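MIP07328p (Drosophila melanogaster, PDB 6FKK) is a semaphorin guidance cue with chemorepellent activity that binds semaphorin receptors, probably plexins and probably through its extracellular sema domain. Local coordinates at residues 288-293 / 297-302; 377-382 / 414-419; 403-408 / 474-479. One frame throughout, in Å; residues are numbered along the deposited sequence.

The three contacts follow a path from one blade of the sema beta-propeller through the next to the exit toward the plexin repeat. Interaction 1 is a hairpin within one sheet, and its strand 298-305 pairs with strand 377-380 of interaction 2; the centres of the two contacts are about 10 Å apart. Interaction 2 crosses from that sheet to strand 414-423 of the following one. There strand 402-410 is the antiparallel neighbour and serves interaction 3, whose centre lies about 14 Å from that of interaction 2 and 22 Å from that of interaction 1. Interaction 1 closes before the others open, whereas interactions 2 and 3 interleave along the chain; together the contacts join two blades and the loop leading to the plexin repeat.

Interaction 1 of 3, residues 288-293 / 297-302; sequences VFTTSV and PGSAVC
Phe289 and Ala300 face each other as the antiparallel hydrogen-bonded pair of a beta hairpin. Phe289 N gives its hydrogen to Ala300 O at 2.8 Å, nearly straight at 178°. Ala300 N returns the bond to Phe289 O at 2.7 Å. Past the end of strand 288-290 the pairing goes on, with Thr291 N bonded to Gly298 O at 2.9 Å. That same oxygen also receives the CA-H of Thr290, 3.2 Å from Thr290 CA, so the glycine carbonyl is approached by two residues in succession. Val288 with Val301 and Thr290 with Ser299 are the non-hydrogen-bonded pairs on either side of Phe289 and Ala300. The valines touch through their CG2 methyls at 4.1 Å; each of these methyls stands beside its own backbone N. Nearer the turn, Thr290 CG2 lies 3.7 Å from Ser299 OG. The hydroxyls of Thr291 and Ser299 have their own partners, Ile296 O and Leu386 N respectively. On the opposite face of the sheet, the Phe289 ring leans toward Cys302: CE1 lies 3.9 Å from Cys302 CB, and SG stands 41° off the ring normal, an oblique sulfur-aromatic contact. Cys302 SG is bonded to Cys257 in a disulfide, which limits how far it can move from the ring. The hairpin supplies two middle strands of a propeller sheet, 265-279 pairing along 282-290 and 377-380 along 298-305, with Phe267 packed on Phe289 and Ala300 while Val288 and Val301 rest on Leu386 and Ile389 of strand 386-396 in the adjoining sheet.

Interaction 2 of 3, residues 377-382 / 414-419; sequences LTKVNL and KVTKFI
Lys379 and Thr416 converge on one polar atom, OE2 of Glu440 on strand 432-442: Lys379 NZ forms a salt bridge to it and Thr416 OG1 adds a weak hydrogen bond. The lysine chain thus passes by the threonine on its way to the carboxylate, and Lys379 CE comes within 4.3 Å of Thr416 OG1. Beside this polar group the contact turns apolar. Leu377 lies against the Phe418 ring in two places. Its CB sits over one face, 3.8 Å above the plane and shifted toward the rim, a CH-pi contact with CB 23° off the ring normal. Farther along the side chain, CD2 meets CE1 of the ring at 3.7 Å. Leu377 holds its CG anti to the backbone N (chi1 175°), which carries the CD2 branch along the ring to CD1 and CE1 and on toward Thr416, whose CG2 is 4.4 Å from CD2. Phe418 places its CG between its backbone N and carbonyl carbon (chi1 73°), turning the ring toward the leucine. With Phe418 cut back to an alanine, CB and CD2 of Leu377 are likely to lose the surface they rest on, opening a gap between the two propeller sheets. No hydrogen bond joins the segments directly; their short strand axes stay 10.4 Å apart, the spacing of stacked sheets rather than paired strands. Side chains alone therefore bridge these neighbouring blades: an apolar leucine-phenylalanine contact, next to a lysine charge that is likely to be balanced by the glutamate shared with the threonine.

Interaction 3 of 3, residues 403-408 / 474-479; sequences YDVIYS and PLHHCS
Tyr407 and His476 both set CG anti to their own carbonyl carbon (chi1 -62° and -63°), and these torsions bring the tyrosine hydroxyl over the imidazole. The meeting point is where a strand of the sema beta-propeller, 402-410, meets the loop that leads from strand 469-474 toward the plexin repeat (PSI). Tyr407 OH donates a hydrogen bond to Leu475 O at 2.7 Å. The acceptor lies in the plane of the phenol ring at its edge, whereas the hydroxyl stands 34° out of the carbonyl plane. The Leu475 side chain crosses the tyrosine at about a right angle, its CD1 lying 3.5 Å from Tyr407 CZ. The phenol oxygen also sits 3.0 Å above one face of the His476 ring, displaced toward the rim. The imidazole is gripped from both nitrogens, ND1 by Asp492 OD2 and NE2 by His392 ND1, which fixes its rotation; the carboxylate might also bias the ring toward the protonated form. Two residues after His476, Cys478 forms a disulfide with Cys495, tying this loop into the plexin repeat. The hydroxyl bond joins strand 402-410 to the loop after strand 469-474, while His476 links that loop to His392 on strand 386-396 and to Asp492. Two residues before Tyr407 on the same strand, Val405 adds a looser contact, its CG1 4.1 Å from His476 CE1.

Interaction 1 of 3, residues 288-293 / 297-302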
loop_
_atom_site.group_PDB
_atom_site.type_symbol
_atom_site.label_atom_id
_atom_site.label_comp_id
_atom_site.label_asym_id
_atom_site.label_seq_id
_atom_site.Cartn_x
_atom_site.Cartn_y
_atom_site.Cartn_z
ATOM N N VAL A 288 1.231 6.761 -0.898
ATOM C CA VAL A 288 0.394 7.949 -1.010
ATOM C C VAL A 288 0.296 8.603 0.360
ATOM O O VAL A 288 -0.013 7.933 1.353
ATOM C CB VAL A 288 -1.002 7.599 -1.553
ATOM C CG1 VAL A 288 -1.935 8.783 -1.403
ATOM C CG2 VAL A 288 -0.903 7.174 -3.004
ATOM N N PHE A 289 0.557 9.906 0.413
ATOM C CA PHE A 289 0.526 10.670 1.651
ATOM C C PHE A 289 -0.434 11.845 1.519
ATOM O O PHE A 289 -0.548 12.448 0.448
ATOM C CB PHE A 289 1.919 11.199 2.016
ATOM C CG PHE A 289 2.929 10.127 2.304
ATOM C CD1 PHE A 289 3.560 9.453 1.271
ATOM C CD2 PHE A 289 3.272 9.817 3.610
ATOM C CE1 PHE A 289 4.498 8.475 1.536
ATOM C CE2 PHE A 289 4.211 8.839 3.881
ATOM C CZ PHE A 289 4.824 8.167 2.842
ATOM N N THR A 290 -1.115 12.168 2.616
ATOM C CA THR A 290 -1.938 13.363 2.712
ATOM C C THR A 290 -1.457 14.219 3.876
ATOM O O THR A 290 -0.768 13.742 4.781
ATOM C CB THR A 290 -3.426 13.021 2.899
ATOM O OG1 THR A 290 -3.593 12.197 4.061
ATOM C CG2 THR A 290 -3.975 12.296 1.676
ATOM N N THR A 291 -1.825 15.498 3.843
ATOM C CA THR A 291 -1.461 16.402 4.920
ATOM C C THR A 291 -2.439 16.268 6.082
ATOM O O THR A 291 -3.531 15.707 5.955
ATOM C CB THR A 291 -1.440 17.854 4.443
ATOM O OG1 THR A 291 -2.767 18.264 4.091
ATOM C CG2 THR A 291 -0.533 18.004 3.238
ATOM N N SER A 292 -2.028 16.799 7.229
ATOM C CA SER A 292 -2.875 16.798 8.406
ATOM C C SER A 292 -3.934 17.898 8.283
ATOM O O SER A 292 -3.944 18.688 7.336
ATOM C CB SER A 292 -2.024 16.944 9.663
ATOM O OG SER A 292 -1.046 15.918 9.726
ATOM N N VAL A 293 -4.844 17.941 9.261
ATOM C CA VAL A 293 -6.046 18.758 9.144
ATOM C C VAL A 293 -5.755 20.251 9.188
ATOM O O VAL A 293 -6.606 21.056 8.804
ATOM C CB VAL A 293 -7.038 18.363 10.255
ATOM C CG1 VAL A 293 -7.438 16.906 10.107
ATOM C CG2 VAL A 293 -6.416 18.601 11.622
ATOM N N PRO A 297 -5.229 21.387 2.683
ATOM C CA PRO A 297 -5.421 20.022 2.172
ATOM C C PRO A 297 -4.470 19.720 1.024
ATOM O O PRO A 297 -4.409 20.452 0.032
ATOM C CB PRO A 297 -6.886 20.014 1.716
ATOM C CG PRO A 297 -7.265 21.455 1.578
ATOM C CD PRO A 297 -6.465 22.183 2.612
ATOM N N GLY A 298 -3.718 18.641 1.174
ATOM C CA GLY A 298 -2.705 18.284 0.198
ATOM C C GLY A 298 -2.498 16.790 0.145
ATOM O O GLY A 298 -2.650 16.086 1.148
ATOM N N SER A 299 -2.149 16.304 -1.044
ATOM C CA SER A 299 -1.832 14.903 -1.266
ATOM C C SER A 299 -0.519 14.804 -2.024
ATOM O O SER A 299 -0.139 15.721 -2.758
ATOM C CB SER A 299 -2.936 14.191 -2.051
ATOM O OG SER A 299 -4.188 14.363 -1.417
ATOM N N ALA A 300 0.171 13.681 -1.847
ATOM C CA ALA A 300 1.454 13.495 -2.503
ATOM C C ALA A 300 1.726 12.013 -2.701
ATOM O O ALA A 300 1.218 11.163 -1.965
ATOM C CB ALA A 300 2.595 14.131 -1.704
ATOM N N VAL A 301 2.545 11.717 -3.708
ATOM C CA VAL A 301 3.038 10.371 -3.967
ATOM C C VAL A 301 4.547 10.388 -3.784
ATOM O O VAL A 301 5.253 11.143 -4.464
ATOM C CB VAL A 301 2.669 9.881 -5.375
ATOM C CG1 VAL A 301 3.360 8.559 -5.663
ATOM C CG2 VAL A 301 1.165 9.738 -5.510
ATOM N N CYS A 302 5.041 9.563 -2.866
ATOM C CA CYS A 302 6.470 9.394 -2.657
ATOM C C CYS A 302 6.857 7.943 -2.894
ATOM O O CYS A 302 6.066 7.022 -2.663
ATOM C CB CYS A 302 6.897 9.812 -1.242
ATOM S SG CYS A 302 7.146 11.590 -0.991
#

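Interaction 2 of 3, residues 377-382 / 414-419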
loop_
_atom_site.group_PDB
_atom_site.type_symbol
_atom_site.label_atom_id
_atom_site.label_comp_id
_atom_site.label_asym_id
_atom_site.label_seq_id
_atom_site.Cartn_x
_atom_site.Cartn_y
_atom_site.Cartn_z
ATOM N N LEU A 377 4.622 13.402 -7.112
ATOM C CA LEU A 377 3.431 14.137 -7.515
ATOM C C LEU A 377 2.846 14.791 -6.274
ATOM O O LEU A 377 2.737 14.141 -5.233
ATOM C CB LEU A 377 2.396 13.212 -8.166
ATOM C CG LEU A 377 1.041 13.829 -8.525
ATOM C CD1 LEU A 377 1.173 14.758 -9.713
ATOM C CD2 LEU A 377 0.015 12.751 -8.811
ATOM N N THR A 378 2.484 16.066 -6.380
ATOM C CA THR A 378 1.818 16.774 -5.298
ATOM C C THR A 378 0.466 17.287 -5.773
ATOM O O THR A 378 0.304 17.669 -6.937
ATOM C CB THR A 378 2.661 17.948 -4.777
ATOM O OG1 THR A 378 2.817 18.927 -5.810
ATOM C CG2 THR A 378 4.031 17.466 -4.334
ATOM N N LYS A 379 -0.507 17.279 -4.863
ATOM C CA LYS A 379 -1.848 17.801 -5.126
ATOM C C LYS A 379 -2.261 18.626 -3.912
ATOM O O LYS A 379 -2.658 18.066 -2.887
ATOM C CB LYS A 379 -2.843 16.678 -5.399
ATOM C CG LYS A 379 -2.860 16.186 -6.836
ATOM C CD LYS A 379 -3.947 15.139 -7.041
ATOM C CE LYS A 379 -4.337 15.026 -8.506
ATOM N NZ LYS A 379 -4.905 16.307 -9.018
ATOM N N VAL A 380 -2.170 19.950 -4.028
ATOM C CA VAL A 380 -2.388 20.856 -2.908
ATOM C C VAL A 380 -3.515 21.820 -3.253
ATOM O O VAL A 380 -3.640 22.260 -4.402
ATOM C CB VAL A 380 -1.097 21.623 -2.551
ATOM C CG1 VAL A 380 -1.288 22.435 -1.284
ATOM C CG2 VAL A 380 0.059 20.653 -2.388
ATOM N N ASN A 381 -4.338 22.140 -2.249
ATOM C CA ASN A 381 -5.449 23.083 -2.393
ATOM C C ASN A 381 -6.441 22.622 -3.457
ATOM O O ASN A 381 -6.942 23.416 -4.255
ATOM C CB ASN A 381 -4.943 24.497 -2.695
ATOM C CG ASN A 381 -4.548 25.254 -1.441
ATOM O OD1 ASN A 381 -5.255 25.218 -0.432
ATOM N ND2 ASN A 381 -3.412 25.942 -1.495
ATOM N N LEU A 382 -6.732 21.324 -3.465
ATOM C CA LEU A 382 -7.693 20.738 -4.386
ATOM C C LEU A 382 -8.837 20.109 -3.604
ATOM O O LEU A 382 -8.705 19.780 -2.422
ATOM C CB LEU A 382 -7.030 19.693 -5.289
ATOM C CG LEU A 382 -5.872 20.222 -6.136
ATOM C CD1 LEU A 382 -5.246 19.103 -6.954
ATOM C CD2 LEU A 382 -6.342 21.356 -7.036
ATOM N N LYS A 414 -11.549 9.719 -9.251
ATOM C CA LYS A 414 -10.708 9.939 -10.415
ATOM C C LYS A 414 -9.459 9.069 -10.344
ATOM O O LYS A 414 -9.049 8.607 -9.277
ATOM C CB LYS A 414 -10.306 11.411 -10.527
ATOM C CG LYS A 414 -11.461 12.398 -10.446
ATOM C CD LYS A 414 -11.018 13.792 -10.874
ATOM C CE LYS A 414 -12.071 14.837 -10.546
ATOM N NZ LYS A 414 -13.413 14.468 -11.077
ATOM N N VAL A 415 -8.851 8.855 -11.508
ATOM C CA VAL A 415 -7.613 8.096 -11.629
ATOM C C VAL A 415 -6.615 8.938 -12.408
ATOM O O VAL A 415 -6.956 9.502 -13.454
ATOM C CB VAL A 415 -7.840 6.739 -12.322
ATOM C CG1 VAL A 415 -6.509 6.055 -12.598
ATOM C CG2 VAL A 415 -8.737 5.854 -11.469
ATOM N N THR A 416 -5.386 9.023 -11.902
ATOM C CA THR A 416 -4.334 9.828 -12.510
ATOM C C THR A 416 -3.179 8.926 -12.919
ATOM O O THR A 416 -2.597 8.235 -12.076
ATOM C CB THR A 416 -3.846 10.912 -11.546
ATOM O OG1 THR A 416 -4.909 11.834 -11.277
ATOM C CG2 THR A 416 -2.668 11.665 -12.145
ATOM N N LYS A 417 -2.856 8.932 -14.210
ATOM C CA LYS A 417 -1.642 8.313 -14.723
ATOM C C LYS A 417 -0.550 9.369 -14.827
ATOM O O LYS A 417 -0.815 10.506 -15.229
ATOM C CB LYS A 417 -1.867 7.694 -16.104
ATOM C CG LYS A 417 -2.995 6.688 -16.213
ATOM C CD LYS A 417 -3.199 6.312 -17.678
ATOM C CE LYS A 417 -4.164 5.150 -17.849
ATOM N NZ LYS A 417 -5.513 5.430 -17.287
ATOM N N PHE A 418 0.676 8.991 -14.475
ATOM C CA PHE A 418 1.803 9.896 -14.661
ATOM C C PHE A 418 3.104 9.110 -14.630
ATOM O O PHE A 418 3.185 8.021 -14.055
ATOM C CB PHE A 418 1.824 11.012 -13.607
ATOM C CG PHE A 418 2.234 10.557 -12.231
ATOM C CD1 PHE A 418 1.289 10.098 -11.329
ATOM C CD2 PHE A 418 3.561 10.614 -11.833
ATOM C CE1 PHE A 418 1.663 9.689 -10.062
ATOM C CE2 PHE A 418 3.939 10.205 -10.569
ATOM C CZ PHE A 418 2.989 9.743 -9.682
ATOM N N ILE A 419 4.127 9.688 -15.262
ATOM C CA ILE A 419 5.492 9.186 -15.203
ATOM C C ILE A 419 6.397 10.335 -14.779
ATOM O O ILE A 419 5.999 11.500 -14.769
ATOM C CB ILE A 419 5.966 8.589 -16.544
ATOM C CG1 ILE A 419 6.029 9.676 -17.619
ATOM C CG2 ILE A 419 5.055 7.447 -16.976
ATOM C CD1 ILE A 419 6.642 9.212 -18.920
#

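Interaction 3 of 3, residues 403-408 / 474-479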
loop_
_atom_site.group_PDB
_atom_site.type_symbol
_atom_site.label_atom_id
_atom_site.label_comp_id
_atom_site.label_asym_id
_atom_site.label_seq_id
_atom_site.Cartn_x
_atom_site.Cartn_y
_atom_site.Cartn_z
ATOM N N TYR A 403 10.217 3.526 -18.084
ATOM C CA TYR A 403 9.539 4.395 -17.133
ATOM C C TYR A 403 8.494 3.602 -16.365
ATOM O O TYR A 403 7.819 2.737 -16.931
ATOM C CB TYR A 403 8.863 5.578 -17.836
ATOM C CG TYR A 403 9.794 6.424 -18.673
ATOM C CD1 TYR A 403 10.463 7.508 -18.122
ATOM C CD2 TYR A 403 9.996 6.143 -20.017
ATOM C CE1 TYR A 403 11.313 8.286 -18.888
ATOM C CE2 TYR A 403 10.841 6.915 -20.790
ATOM C CZ TYR A 403 11.498 7.984 -20.221
ATOM O OH TYR A 403 12.340 8.751 -20.991
ATOM N N ASP A 404 8.361 3.901 -15.076
ATOM C CA ASP A 404 7.274 3.352 -14.277
ATOM C C ASP A 404 6.031 4.213 -14.467
ATOM O O ASP A 404 6.039 5.404 -14.142
ATOM C CB ASP A 404 7.664 3.298 -12.801
ATOM C CG ASP A 404 8.734 2.266 -12.516
ATOM O OD1 ASP A 404 9.056 1.482 -13.432
ATOM O OD2 ASP A 404 9.253 2.238 -11.379
ATOM N N VAL A 405 4.968 3.621 -15.001
ATOM C CA VAL A 405 3.689 4.313 -15.110
ATOM C C VAL A 405 2.955 4.156 -13.785
ATOM O O VAL A 405 2.620 3.039 -13.377
ATOM C CB VAL A 405 2.853 3.771 -16.276
ATOM C CG1 VAL A 405 1.562 4.565 -16.413
ATOM C CG2 VAL A 405 3.659 3.829 -17.561
ATOM N N ILE A 406 2.713 5.273 -13.108
ATOM C CA ILE A 406 2.161 5.274 -11.759
ATOM C C ILE A 406 0.686 5.640 -11.823
ATOM O O ILE A 406 0.310 6.641 -12.447
ATOM C CB ILE A 406 2.932 6.244 -10.848
ATOM C CG1 ILE A 406 4.406 5.842 -10.790
ATOM C CG2 ILE A 406 2.321 6.264 -9.459
ATOM C CD1 ILE A 406 5.318 6.939 -10.299
ATOM N N TYR A 407 -0.147 4.834 -11.174
ATOM C CA TYR A 407 -1.584 5.053 -11.117
ATOM C C TYR A 407 -1.983 5.427 -9.696
ATOM O O TYR A 407 -1.523 4.810 -8.730
ATOM C CB TYR A 407 -2.349 3.804 -11.564
ATOM C CG TYR A 407 -2.080 3.388 -12.994
ATOM C CD1 TYR A 407 -0.907 2.730 -13.338
ATOM C CD2 TYR A 407 -3.002 3.646 -13.999
ATOM C CE1 TYR A 407 -0.658 2.348 -14.642
ATOM C CE2 TYR A 407 -2.762 3.264 -15.306
ATOM C CZ TYR A 407 -1.588 2.618 -15.622
ATOM O OH TYR A 407 -1.342 2.236 -16.921
ATOM N N SER A 408 -2.841 6.435 -9.573
ATOM C CA SER A 408 -3.280 6.903 -8.269
ATOM C C SER A 408 -4.762 7.244 -8.323
ATOM O O SER A 408 -5.230 7.859 -9.285
ATOM C CB SER A 408 -2.471 8.124 -7.815
ATOM O OG SER A 408 -2.805 8.496 -6.490
ATOM N N PRO A 474 -9.529 0.642 -19.163
ATOM C CA PRO A 474 -8.293 0.243 -19.851
ATOM C C PRO A 474 -7.048 0.766 -19.145
ATOM O O PRO A 474 -6.986 1.925 -18.725
ATOM C CB PRO A 474 -8.450 0.853 -21.248
ATOM C CG PRO A 474 -9.438 1.956 -21.088
ATOM C CD PRO A 474 -10.391 1.455 -20.036
ATOM N N LEU A 475 -6.047 -0.107 -19.029
ATOM C CA LEU A 475 -4.782 0.285 -18.413
ATOM C C LEU A 475 -4.052 1.327 -19.252
ATOM O O LEU A 475 -3.365 2.196 -18.702
ATOM C CB LEU A 475 -3.899 -0.945 -18.204
ATOM C CG LEU A 475 -2.601 -0.762 -17.417
ATOM C CD1 LEU A 475 -2.890 -0.576 -15.935
ATOM C CD2 LEU A 475 -1.670 -1.940 -17.646
ATOM N N HIS A 476 -4.186 1.257 -20.574
ATOM C CA HIS A 476 -3.580 2.224 -21.477
ATOM C C HIS A 476 -4.545 2.486 -22.621
ATOM O O HIS A 476 -5.068 1.542 -23.222
ATOM C CB HIS A 476 -2.236 1.720 -22.011
ATOM C CG HIS A 476 -1.198 1.524 -20.950
ATOM N ND1 HIS A 476 -0.467 2.567 -20.423
ATOM C CD2 HIS A 476 -0.765 0.407 -20.321
ATOM C CE1 HIS A 476 0.371 2.100 -19.514
ATOM N NE2 HIS A 476 0.209 0.791 -19.434
ATOM N N HIS A 477 -4.779 3.765 -22.917
ATOM C CA HIS A 477 -5.794 4.170 -23.880
ATOM C C HIS A 477 -5.254 4.299 -25.298
ATOM O O HIS A 477 -5.735 5.151 -26.058
ATOM C CB HIS A 477 -6.433 5.490 -23.442
ATOM C CG HIS A 477 -6.848 5.518 -22.004
ATOM N ND1 HIS A 477 -8.062 5.031 -21.570
ATOM C CD2 HIS A 477 -6.214 5.984 -20.903
ATOM C CE1 HIS A 477 -8.155 5.190 -20.263
ATOM N NE2 HIS A 477 -7.048 5.766 -19.833
ATOM N N CYS A 478 -4.267 3.486 -25.682
ATOM C CA CYS A 478 -3.730 3.586 -27.037
ATOM C C CYS A 478 -4.795 3.235 -28.070
ATOM O O CYS A 478 -5.007 3.975 -29.036
ATOM C CB CYS A 478 -2.512 2.676 -27.209
ATOM S SG CYS A 478 -1.231 2.756 -25.930
ATOM N N SER A 479 -5.482 2.108 -27.875
ATOM C CA SER A 479 -6.474 1.655 -28.843
ATOM C C SER A 479 -7.767 2.453 -28.785
ATOM O O SER A 479 -8.652 2.223 -29.617
ATOM C CB SER A 479 -6.778 0.172 -28.625
ATOM O OG SER A 479 -7.279 -0.058 -27.320
#